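Local coordinates for fructooligosaccharide ABC transporter substrate-binding protein FusA (Streptococcus pneumoniae, PDB 5G5Y), which captures short- and long-chain fructooligosaccharides such as kestose, nystose and inulin, preferring tetrasaccharides and larger, as the solute-binding part of the FusABC-MsmK importer, at residues D208-V218 with S417-V425; K434-Y445 with Y473-K482. One frame throughout, in Å; residues are numbered along the deposited sequence.

Contact 1: D208-V218 with S417-V425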
loop_
_atom_site.group_PDB
_atom_site.type_symbol
_atom_site.label_atom_id
_atom_site.label_comp_id
_atom_site.label_asym_id
_atom_site.label_seq_id
_atom_site.Cartn_x
_atom_site.Cartn_y
_atom_site.Cartn_z
ATOM N N ASP A 208 5.753 2.773 -9.427
ATOM C CA ASP A 208 6.749 1.852 -10.020
ATOM C C ASP A 208 7.088 2.179 -11.485
ATOM O O ASP A 208 7.957 1.545 -12.068
ATOM C CB ASP A 208 6.227 0.420 -10.009
ATOM C CG ASP A 208 5.932 -0.089 -8.607
ATOM O OD1 ASP A 208 6.766 0.082 -7.708
ATOM O OD2 ASP A 208 4.842 -0.663 -8.391
ATOM N N HIS A 209 6.377 3.145 -12.078
ATOM C CA HIS A 209 6.418 3.424 -13.517
ATOM C C HIS A 209 6.254 2.152 -14.345
ATOM O O HIS A 209 6.918 1.981 -15.371
ATOM C CB HIS A 209 7.687 4.163 -13.920
ATOM C CG HIS A 209 7.984 5.358 -13.077
ATOM N ND1 HIS A 209 7.104 6.410 -12.942
ATOM C CD2 HIS A 209 9.050 5.657 -12.299
ATOM C CE1 HIS A 209 7.594 7.280 -12.076
ATOM N NE2 HIS A 209 8.779 6.858 -11.689
ATOM N N LEU A 210 5.410 1.248 -13.870
ATOM C CA LEU A 210 5.249 -0.041 -14.524
ATOM C C LEU A 210 3.803 -0.502 -14.499
ATOM O O LEU A 210 3.226 -0.693 -13.422
ATOM C CB LEU A 210 6.135 -1.069 -13.842
ATOM C CG LEU A 210 6.436 -2.324 -14.630
ATOM C CD1 LEU A 210 7.488 -2.046 -15.693
ATOM C CD2 LEU A 210 6.955 -3.393 -13.672
ATOM N N VAL A 211 3.238 -0.678 -15.697
ATOM C CA VAL A 211 1.912 -1.315 -15.862
ATOM C C VAL A 211 2.036 -2.605 -16.673
ATOM O O VAL A 211 3.107 -2.901 -17.205
ATOM C CB VAL A 211 0.881 -0.332 -16.496
ATOM C CG1 VAL A 211 0.668 0.850 -15.567
ATOM C CG2 VAL A 211 1.311 0.126 -17.880
ATOM N N VAL A 212 0.939 -3.359 -16.766
ATOM C CA VAL A 212 0.908 -4.604 -17.545
ATOM C C VAL A 212 -0.193 -4.451 -18.561
ATOM O O VAL A 212 -1.332 -4.297 -18.179
ATOM C CB VAL A 212 0.609 -5.860 -16.699
ATOM C CG1 VAL A 212 0.675 -7.124 -17.570
ATOM C CG2 VAL A 212 1.585 -5.971 -15.555
ATOM N N GLY A 213 0.170 -4.466 -19.839
ATOM C CA GLY A 213 -0.776 -4.316 -20.938
ATOM C C GLY A 213 -1.613 -5.548 -21.141
ATOM O O GLY A 213 -1.239 -6.660 -20.730
ATOM N N ASN A 214 -2.780 -5.374 -21.751
ATOM C CA ASN A 214 -3.659 -6.524 -21.994
ATOM C C ASN A 214 -3.091 -7.547 -23.035
ATOM O O ASN A 214 -3.653 -8.642 -23.227
ATOM C CB ASN A 214 -5.077 -6.047 -22.354
ATOM C CG ASN A 214 -5.782 -5.439 -21.173
ATOM O OD1 ASN A 214 -5.401 -5.691 -20.018
ATOM N ND2 ASN A 214 -6.785 -4.627 -21.432
ATOM N N ASP A 215 -1.981 -7.199 -23.671
ATOM C CA ASP A 215 -1.166 -8.187 -24.408
ATOM C C ASP A 215 -0.216 -9.042 -23.552
ATOM O O ASP A 215 0.457 -9.936 -24.067
ATOM C CB ASP A 215 -0.396 -7.480 -25.515
ATOM C CG ASP A 215 0.567 -6.426 -25.011
ATOM O OD1 ASP A 215 0.628 -6.117 -23.787
ATOM O OD2 ASP A 215 1.274 -5.871 -25.886
ATOM N N GLY A 216 -0.167 -8.803 -22.251
ATOM C CA GLY A 216 0.684 -9.596 -21.358
ATOM C C GLY A 216 2.093 -9.028 -21.258
ATOM O O GLY A 216 2.958 -9.677 -20.720
ATOM N N LYS A 217 2.321 -7.842 -21.826
ATOM C CA LYS A 217 3.635 -7.217 -21.831
ATOM C C LYS A 217 3.728 -6.118 -20.809
ATOM O O LYS A 217 2.875 -5.228 -20.735
ATOM C CB LYS A 217 3.992 -6.696 -23.222
ATOM C CG LYS A 217 4.047 -7.822 -24.268
ATOM C CD LYS A 217 4.799 -9.075 -23.792
ATOM C CE LYS A 217 5.196 -9.967 -24.971
ATOM N NZ LYS A 217 5.590 -11.326 -24.509
ATOM N N VAL A 218 4.798 -6.169 -20.036
ATOM C CA VAL A 218 5.036 -5.165 -19.008
ATOM C C VAL A 218 5.404 -3.881 -19.772
ATOM O O VAL A 218 6.064 -3.947 -20.803
ATOM C CB VAL A 218 6.130 -5.581 -17.996
ATOM C CG1 VAL A 218 5.792 -6.902 -17.310
ATOM C CG2 VAL A 218 7.500 -5.692 -18.638
ATOM N N SER A 417 -8.940 -0.341 -17.414
ATOM C CA SER A 417 -9.080 -1.265 -18.503
ATOM C C SER A 417 -8.055 -2.391 -18.503
ATOM O O SER A 417 -8.186 -3.309 -19.305
ATOM C CB SER A 417 -9.007 -0.485 -19.835
ATOM O OG SER A 417 -10.146 0.406 -19.887
ATOM N N ASN A 418 -7.044 -2.320 -17.655
ATOM C CA ASN A 418 -5.989 -3.339 -17.617
ATOM C C ASN A 418 -6.438 -4.525 -16.759
ATOM O O ASN A 418 -6.730 -4.366 -15.574
ATOM C CB ASN A 418 -4.691 -2.749 -17.111
ATOM C CG ASN A 418 -4.120 -1.711 -18.092
ATOM O OD1 ASN A 418 -4.852 -0.820 -18.555
ATOM N ND2 ASN A 418 -2.855 -1.872 -18.482
ATOM N N VAL A 419 -6.463 -5.701 -17.378
ATOM C CA VAL A 419 -6.868 -6.950 -16.700
ATOM C C VAL A 419 -5.995 -7.177 -15.450
ATOM O O VAL A 419 -6.485 -7.544 -14.343
ATOM C CB VAL A 419 -6.757 -8.177 -17.651
ATOM C CG1 VAL A 419 -7.043 -9.482 -16.906
ATOM C CG2 VAL A 419 -7.666 -8.103 -18.867
ATOM N N ASN A 420 -4.697 -6.938 -15.632
ATOM C CA ASN A 420 -3.708 -7.213 -14.623
ATOM C C ASN A 420 -2.930 -6.006 -14.204
ATOM O O ASN A 420 -2.783 -5.044 -14.952
ATOM C CB ASN A 420 -2.734 -8.290 -15.119
ATOM C CG ASN A 420 -3.395 -9.679 -15.147
ATOM O OD1 ASN A 420 -3.893 -10.161 -14.131
ATOM N ND2 ASN A 420 -3.475 -10.251 -16.287
ATOM N N ASN A 421 -2.411 -6.098 -12.990
ATOM C CA ASN A 421 -1.291 -5.225 -12.534
ATOM C C ASN A 421 -0.041 -6.114 -12.355
ATOM O O ASN A 421 -0.054 -7.281 -12.764
ATOM C CB ASN A 421 -1.662 -4.405 -11.287
ATOM C CG ASN A 421 -1.930 -5.253 -10.065
ATOM O OD1 ASN A 421 -1.834 -6.470 -10.129
ATOM N ND2 ASN A 421 -2.241 -4.613 -8.938
ATOM N N TYR A 422 1.049 -5.539 -11.844
ATOM C CA TYR A 422 2.328 -6.268 -11.742
ATOM C C TYR A 422 2.372 -6.989 -10.387
ATOM O O TYR A 422 2.236 -6.318 -9.340
ATOM C CB TYR A 422 3.550 -5.322 -11.857
ATOM C CG TYR A 422 4.804 -6.174 -12.053
ATOM C CD1 TYR A 422 5.122 -6.670 -13.296
ATOM C CD2 TYR A 422 5.599 -6.559 -10.974
ATOM C CE1 TYR A 422 6.224 -7.504 -13.472
ATOM C CE2 TYR A 422 6.694 -7.418 -11.140
ATOM C CZ TYR A 422 6.989 -7.892 -12.383
ATOM O OH TYR A 422 8.103 -8.707 -12.544
ATOM N N PRO A 423 2.582 -8.317 -10.383
ATOM C CA PRO A 423 2.485 -9.068 -9.141
ATOM C C PRO A 423 3.738 -8.931 -8.250
ATOM O O PRO A 423 4.849 -8.741 -8.747
ATOM C CB PRO A 423 2.303 -10.502 -9.616
ATOM C CG PRO A 423 3.021 -10.550 -10.912
ATOM C CD PRO A 423 2.856 -9.200 -11.538
ATOM N N ARG A 424 3.537 -9.072 -6.956
ATOM C CA ARG A 424 4.611 -8.941 -5.949
ATOM C C ARG A 424 5.534 -10.181 -5.910
ATOM O O ARG A 424 5.645 -10.795 -4.870
ATOM C CB ARG A 424 3.961 -8.789 -4.546
ATOM C CG ARG A 424 3.206 -7.506 -4.274
ATOM C CD ARG A 424 4.102 -6.352 -4.646
ATOM N NE ARG A 424 3.702 -5.094 -4.047
ATOM C CZ ARG A 424 3.918 -3.897 -4.599
ATOM N NH1 ARG A 424 4.518 -3.761 -5.776
ATOM N NH2 ARG A 424 3.514 -2.813 -3.960
ATOM N N VAL A 425 6.188 -10.513 -7.021
ATOM C CA VAL A 425 6.930 -11.761 -7.149
ATOM C C VAL A 425 8.152 -11.751 -6.243
ATOM O O VAL A 425 8.664 -10.704 -5.947
ATOM C CB VAL A 425 7.370 -12.027 -8.606
ATOM C CG1 VAL A 425 6.163 -12.441 -9.427
ATOM C CG2 VAL A 425 8.081 -10.808 -9.209
HETATM O O HOH W 1 -1.538 -2.500 -15.164
HETATM O O HOH W 2 -3.322 -6.235 -18.187
HETATM O O HOH W 3 -2.680 -8.849 -18.577
#
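The carboxamide of N214 bridges two successive peptide groups of the facing loop: its OD1 takes the backbone N-H of V419 at 2.8 Å, nearly straight at 169°, while its ND2 gives a hydrogen to S417 O at 2.9 Å, straighter still and in the plane of the amide. With both ends of the group engaged, its flip is fixed. N418 answers in the other direction, its ND2 bonding V212 O at 2.9 Å from above the carbonyl plane, 50° out of it. Two waters extend the seam. Water 1 bridges V212 N and N420 O, and water 2 lies beside V212 O and N214 OD1 and accepts from N420 N. Side-chain amides and water thus do the joining where two strands would use direct backbone bonds. The apolar half centres on Y422, whose CG stands anti to its backbone N (chi1 -168°), setting the ring beside the hairpin. L210 CD2 lies over one face, 4.1 Å from the ring centroid, a CH-pi contact; P423 CD takes the opposite face, and V218 CG1 meets the edge at CE1, 3.9 Å away. V212 CG2 packs on the N421 carbonyl, 3.5 Å from its O. The turn from G213 to G216, with D215 OD1 in an Asx turn to K217 N, closes a two-stranded antiparallel hairpin, 210-212 with 218-220. This hairpin rests between the loop joining helices 399-412 and 429-455 and helix 475-492, whose Y485 and Y486 touch Y422 and V212.

Contact 2: K434-Y445 with Y473-K482. With ZN (zinc ion), chain H.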
loop_
_atom_site.group_PDB
_atom_site.type_symbol
_atom_site.label_atom_id
_atom_site.label_comp_id
_atom_site.label_asym_id
_atom_site.label_seq_id
_atom_site.Cartn_x
_atom_site.Cartn_y
_atom_site.Cartn_z
ATOM N N LYS A 434 20.266 -6.543 -9.041
ATOM C CA LYS A 434 20.254 -5.848 -10.321
ATOM C C LYS A 434 19.160 -4.784 -10.397
ATOM O O LYS A 434 19.380 -3.674 -10.895
ATOM C CB LYS A 434 20.011 -6.830 -11.462
ATOM C CG LYS A 434 21.189 -7.723 -11.767
ATOM C CD LYS A 434 21.056 -8.460 -13.096
ATOM C CE LYS A 434 20.102 -9.619 -12.982
ATOM N NZ LYS A 434 19.889 -10.345 -14.266
ATOM N N ILE A 435 17.979 -5.154 -9.917
ATOM C CA ILE A 435 16.815 -4.262 -9.926
ATOM C C ILE A 435 17.031 -3.082 -8.963
ATOM O O ILE A 435 16.755 -1.943 -9.327
ATOM C CB ILE A 435 15.528 -5.087 -9.596
ATOM C CG1 ILE A 435 15.205 -6.067 -10.732
ATOM C CG2 ILE A 435 14.291 -4.235 -9.270
ATOM C CD1 ILE A 435 14.961 -5.459 -12.099
ATOM N N ALA A 436 17.582 -3.356 -7.779
ATOM C CA ALA A 436 17.900 -2.327 -6.780
ATOM C C ALA A 436 18.873 -1.283 -7.300
ATOM O O ALA A 436 18.726 -0.077 -7.048
ATOM C CB ALA A 436 18.446 -2.966 -5.498
ATOM N N HIS A 437 19.901 -1.754 -7.980
ATOM C CA HIS A 437 20.880 -0.889 -8.589
ATOM C C HIS A 437 20.239 0.007 -9.650
ATOM O O HIS A 437 20.456 1.220 -9.640
ATOM C CB HIS A 437 22.025 -1.725 -9.178
ATOM C CG HIS A 437 23.091 -0.940 -9.873
ATOM N ND1 HIS A 437 24.243 -1.537 -10.338
ATOM C CD2 HIS A 437 23.215 0.374 -10.173
ATOM C CE1 HIS A 437 25.024 -0.628 -10.891
ATOM N NE2 HIS A 437 24.420 0.541 -10.806
ATOM N N ILE A 438 19.473 -0.577 -10.559
ATOM C CA ILE A 438 18.857 0.196 -11.618
ATOM C C ILE A 438 17.929 1.285 -11.046
ATOM O O ILE A 438 17.952 2.453 -11.511
ATOM C CB ILE A 438 18.148 -0.696 -12.666
ATOM C CG1 ILE A 438 19.194 -1.524 -13.426
ATOM C CG2 ILE A 438 17.379 0.161 -13.697
ATOM C CD1 ILE A 438 18.596 -2.671 -14.217
ATOM N N GLU A 439 17.129 0.899 -10.059
ATOM C CA GLU A 439 16.180 1.846 -9.415
ATOM C C GLU A 439 16.925 2.945 -8.650
ATOM O O GLU A 439 16.537 4.110 -8.700
ATOM C CB GLU A 439 15.226 1.101 -8.469
ATOM C CG GLU A 439 14.186 0.299 -9.238
ATOM C CD GLU A 439 13.364 -0.655 -8.374
ATOM O OE1 GLU A 439 13.542 -0.681 -7.160
ATOM O OE2 GLU A 439 12.519 -1.387 -8.923
ATOM N N ALA A 440 17.996 2.585 -7.960
ATOM C CA ALA A 440 18.816 3.584 -7.266
ATOM C C ALA A 440 19.402 4.595 -8.259
ATOM O O ALA A 440 19.506 5.759 -7.942
ATOM C CB ALA A 440 19.898 2.934 -6.437
ATOM N N ASP A 441 19.756 4.157 -9.464
ATOM C CA ASP A 441 20.313 5.039 -10.474
ATOM C C ASP A 441 19.278 5.885 -11.156
ATOM O O ASP A 441 19.533 7.069 -11.461
ATOM C CB ASP A 441 21.042 4.242 -11.563
ATOM C CG ASP A 441 22.430 3.726 -11.125
ATOM O OD1 ASP A 441 22.898 3.946 -9.978
ATOM O OD2 ASP A 441 23.045 3.113 -12.014
ATOM N N MET A 442 18.136 5.281 -11.507
ATOM C CA MET A 442 17.200 5.972 -12.400
ATOM C C MET A 442 16.026 6.706 -11.724
ATOM O O MET A 442 15.572 7.675 -12.295
ATOM C CB MET A 442 16.721 5.115 -13.569
ATOM C CG MET A 442 15.587 4.180 -13.340
ATOM S SD MET A 442 15.083 3.408 -14.908
ATOM C CE MET A 442 14.034 2.181 -14.107
ATOM N N ASN A 443 15.613 6.299 -10.520
ATOM C CA ASN A 443 14.355 6.796 -9.940
ATOM C C ASN A 443 14.384 8.294 -9.693
ATOM O O ASN A 443 13.469 9.028 -10.129
ATOM C CB ASN A 443 13.952 6.022 -8.680
ATOM C CG ASN A 443 13.406 4.633 -9.010
ATOM O OD1 ASN A 443 13.267 4.279 -10.182
ATOM N ND2 ASN A 443 13.086 3.858 -7.990
ATOM N N ASP A 444 15.424 8.769 -9.027
ATOM C CA ASP A 444 15.559 10.201 -8.740
ATOM C C ASP A 444 15.725 10.989 -10.031
ATOM O O ASP A 444 15.192 12.075 -10.143
ATOM C CB ASP A 444 16.724 10.497 -7.774
ATOM C CG ASP A 444 16.459 10.004 -6.318
ATOM O OD1 ASP A 444 15.303 9.945 -5.885
ATOM O OD2 ASP A 444 17.432 9.692 -5.584
ATOM N N TYR A 445 16.429 10.423 -11.005
ATOM C CA TYR A 445 16.594 11.056 -12.341
ATOM C C TYR A 445 15.257 11.281 -13.057
ATOM O O TYR A 445 14.988 12.346 -13.635
ATOM C CB TYR A 445 17.534 10.204 -13.213
ATOM C CG TYR A 445 17.638 10.662 -14.634
ATOM C CD1 TYR A 445 18.370 11.807 -14.971
ATOM C CD2 TYR A 445 17.009 9.970 -15.655
ATOM C CE1 TYR A 445 18.447 12.233 -16.287
ATOM C CE2 TYR A 445 17.072 10.386 -16.965
ATOM C CZ TYR A 445 17.794 11.537 -17.284
ATOM O OH TYR A 445 17.850 11.957 -18.606
ATOM N N TYR A 473 21.158 3.683 -18.023
ATOM C CA TYR A 473 20.933 3.176 -16.683
ATOM C C TYR A 473 20.393 1.745 -16.635
ATOM O O TYR A 473 20.260 1.186 -15.537
ATOM C CB TYR A 473 19.972 4.059 -15.895
ATOM C CG TYR A 473 20.517 5.391 -15.449
ATOM C CD1 TYR A 473 21.759 5.500 -14.814
ATOM C CD2 TYR A 473 19.772 6.535 -15.623
ATOM C CE1 TYR A 473 22.222 6.724 -14.365
ATOM C CE2 TYR A 473 20.217 7.755 -15.175
ATOM C CZ TYR A 473 21.446 7.850 -14.547
ATOM O OH TYR A 473 21.854 9.090 -14.158
ATOM N N GLY A 474 20.049 1.172 -17.776
ATOM C CA GLY A 474 19.709 -0.241 -17.849
ATOM C C GLY A 474 18.225 -0.548 -18.016
ATOM O O GLY A 474 17.780 -1.648 -17.653
ATOM N N LEU A 475 17.457 0.406 -18.548
ATOM C CA LEU A 475 16.018 0.215 -18.696
ATOM C C LEU A 475 15.654 -1.078 -19.437
ATOM O O LEU A 475 14.761 -1.803 -18.994
ATOM C CB LEU A 475 15.362 1.416 -19.385
ATOM C CG LEU A 475 13.841 1.349 -19.543
ATOM C CD1 LEU A 475 13.205 1.256 -18.173
ATOM C CD2 LEU A 475 13.348 2.549 -20.334
ATOM N N SER A 476 16.317 -1.392 -20.557
ATOM C CA SER A 476 15.951 -2.613 -21.266
ATOM C C SER A 476 16.176 -3.857 -20.420
ATOM O O SER A 476 15.376 -4.775 -20.476
ATOM C CB SER A 476 16.641 -2.748 -22.628
ATOM O OG SER A 476 18.034 -2.833 -22.476
ATOM N N ASP A 477 17.238 -3.893 -19.627
ATOM C CA ASP A 477 17.490 -5.045 -18.755
ATOM C C ASP A 477 16.450 -5.147 -17.653
ATOM O O ASP A 477 15.991 -6.242 -17.327
ATOM C CB ASP A 477 18.882 -4.969 -18.137
ATOM C CG ASP A 477 19.999 -5.195 -19.157
ATOM O OD1 ASP A 477 19.767 -5.733 -20.252
ATOM O OD2 ASP A 477 21.135 -4.825 -18.854
ATOM N N TYR A 478 16.143 -4.005 -17.063
ATOM C CA TYR A 478 15.086 -3.865 -16.040
ATOM C C TYR A 478 13.768 -4.508 -16.508
ATOM O O TYR A 478 13.189 -5.370 -15.836
ATOM C CB TYR A 478 14.878 -2.369 -15.755
ATOM C CG TYR A 478 13.924 -2.057 -14.625
ATOM C CD1 TYR A 478 14.364 -2.120 -13.322
ATOM C CD2 TYR A 478 12.600 -1.688 -14.854
ATOM C CE1 TYR A 478 13.548 -1.850 -12.263
ATOM C CE2 TYR A 478 11.751 -1.400 -13.778
ATOM C CZ TYR A 478 12.254 -1.480 -12.486
ATOM O OH TYR A 478 11.525 -1.210 -11.358
ATOM N N LEU A 479 13.351 -4.114 -17.708
ATOM C CA LEU A 479 12.116 -4.632 -18.303
ATOM C C LEU A 479 12.149 -6.093 -18.633
ATOM O O LEU A 479 11.145 -6.780 -18.421
ATOM C CB LEU A 479 11.705 -3.845 -19.540
ATOM C CG LEU A 479 11.143 -2.461 -19.216
ATOM C CD1 LEU A 479 11.017 -1.656 -20.505
ATOM C CD2 LEU A 479 9.776 -2.596 -18.533
ATOM N N ALA A 480 13.302 -6.585 -19.105
ATOM C CA ALA A 480 13.428 -8.004 -19.387
ATOM C C ALA A 480 13.312 -8.804 -18.100
ATOM O O ALA A 480 12.693 -9.858 -18.097
ATOM C CB ALA A 480 14.744 -8.343 -20.116
ATOM N N ILE A 481 13.919 -8.329 -17.020
ATOM C CA ILE A 481 13.787 -9.001 -15.728
ATOM C C ILE A 481 12.316 -9.022 -15.254
ATOM O O ILE A 481 11.797 -10.080 -14.855
ATOM C CB ILE A 481 14.681 -8.391 -14.647
ATOM C CG1 ILE A 481 16.155 -8.684 -14.988
ATOM C CG2 ILE A 481 14.293 -8.950 -13.281
ATOM C CD1 ILE A 481 17.117 -7.737 -14.325
ATOM N N LYS A 482 11.666 -7.872 -15.326
ATOM C CA LYS A 482 10.273 -7.758 -14.896
ATOM C C LYS A 482 9.372 -8.669 -15.726
ATOM O O LYS A 482 8.475 -9.364 -15.195
ATOM C CB LYS A 482 9.818 -6.300 -14.933
ATOM C CG LYS A 482 10.483 -5.380 -13.890
ATOM C CD LYS A 482 9.892 -5.563 -12.506
ATOM C CE LYS A 482 10.582 -4.702 -11.448
ATOM N NZ LYS A 482 9.866 -4.807 -10.142
HETATM ZN ZN ZN H . 24.879 2.281 -11.703
HETATM O O HOH W 4 11.215 -3.415 -7.986
HETATM O O HOH W 5 21.808 1.055 -13.375
#
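Y478 turns its ring away from its own backbone N (CG anti, chi1 -174°), and E439, extended beyond CG, reaches to meet it, so that the phenol and the carboxylate come together at the ring edge. Y478 OH donates to E439 OE2 at 2.6 Å through the anti lone pair, the one turned away from the other oxygen. Water 4 also donates to E439 OE2 and accepts from K482 NZ, linking a lysine that stands 4.5 Å from that oxygen, beyond a salt bridge; the lysine would probably still help to stabilise the carboxylate's negative charge. The Y478 ring is a knob in the hole formed by I435, I438, E439 and M442: M442 CE sits over the centre of one face, 4.1 Å from the centroid, K482 CG lies over the opposite face, and I435 CD1 lies 3.6 Å from Y478 CD1. Farther along, I435 CD1 meets I481 CG2 tip to tip. Toward the turn, Y473 slides beside helix 434-445, with D441 CB 3.6 Å from its CD1 and D441 O over its face, and turns its edge to the face of Y445, the planes 67° apart. D441 OD2 and H437 NE2, one helical turn apart, bind a zinc ion at 2.0 Å each, and water 5 donates to both D441 OD2 and Y473 O. G474, at positive phi, ends helix 459-472 in a Schellman motif and occupies the N-cap position of helix 475-492. The short axes run 10.2 Å apart at -137°, a largely antiparallel helix pair in which Y478 supplies a knob-into-hole contact, within the C-terminal helices of this solute-binding protein, with an i, i+4 His-Asp zinc site on its exposed flank.

Contacts 1 and 2 lie with centres about 17 Å apart and meet along helix 475-492. Y422 OH of contact 1 probably bonds K482 O of contact 2 at 2.8 Å. L210 CD1 packs on L479 CD2 at 3.7 Å, while L210 CD2 touches K482 CD. The hairpin and the loop 417-425 thus both lie against helix 475-492. The hairpin's second strand, 218-220, includes D219 and F220, ligands of the second calcium site; L210 and L475 have side chains about 8 and 7 Å from a bound calcium ion, so both contacts border this site from different segments.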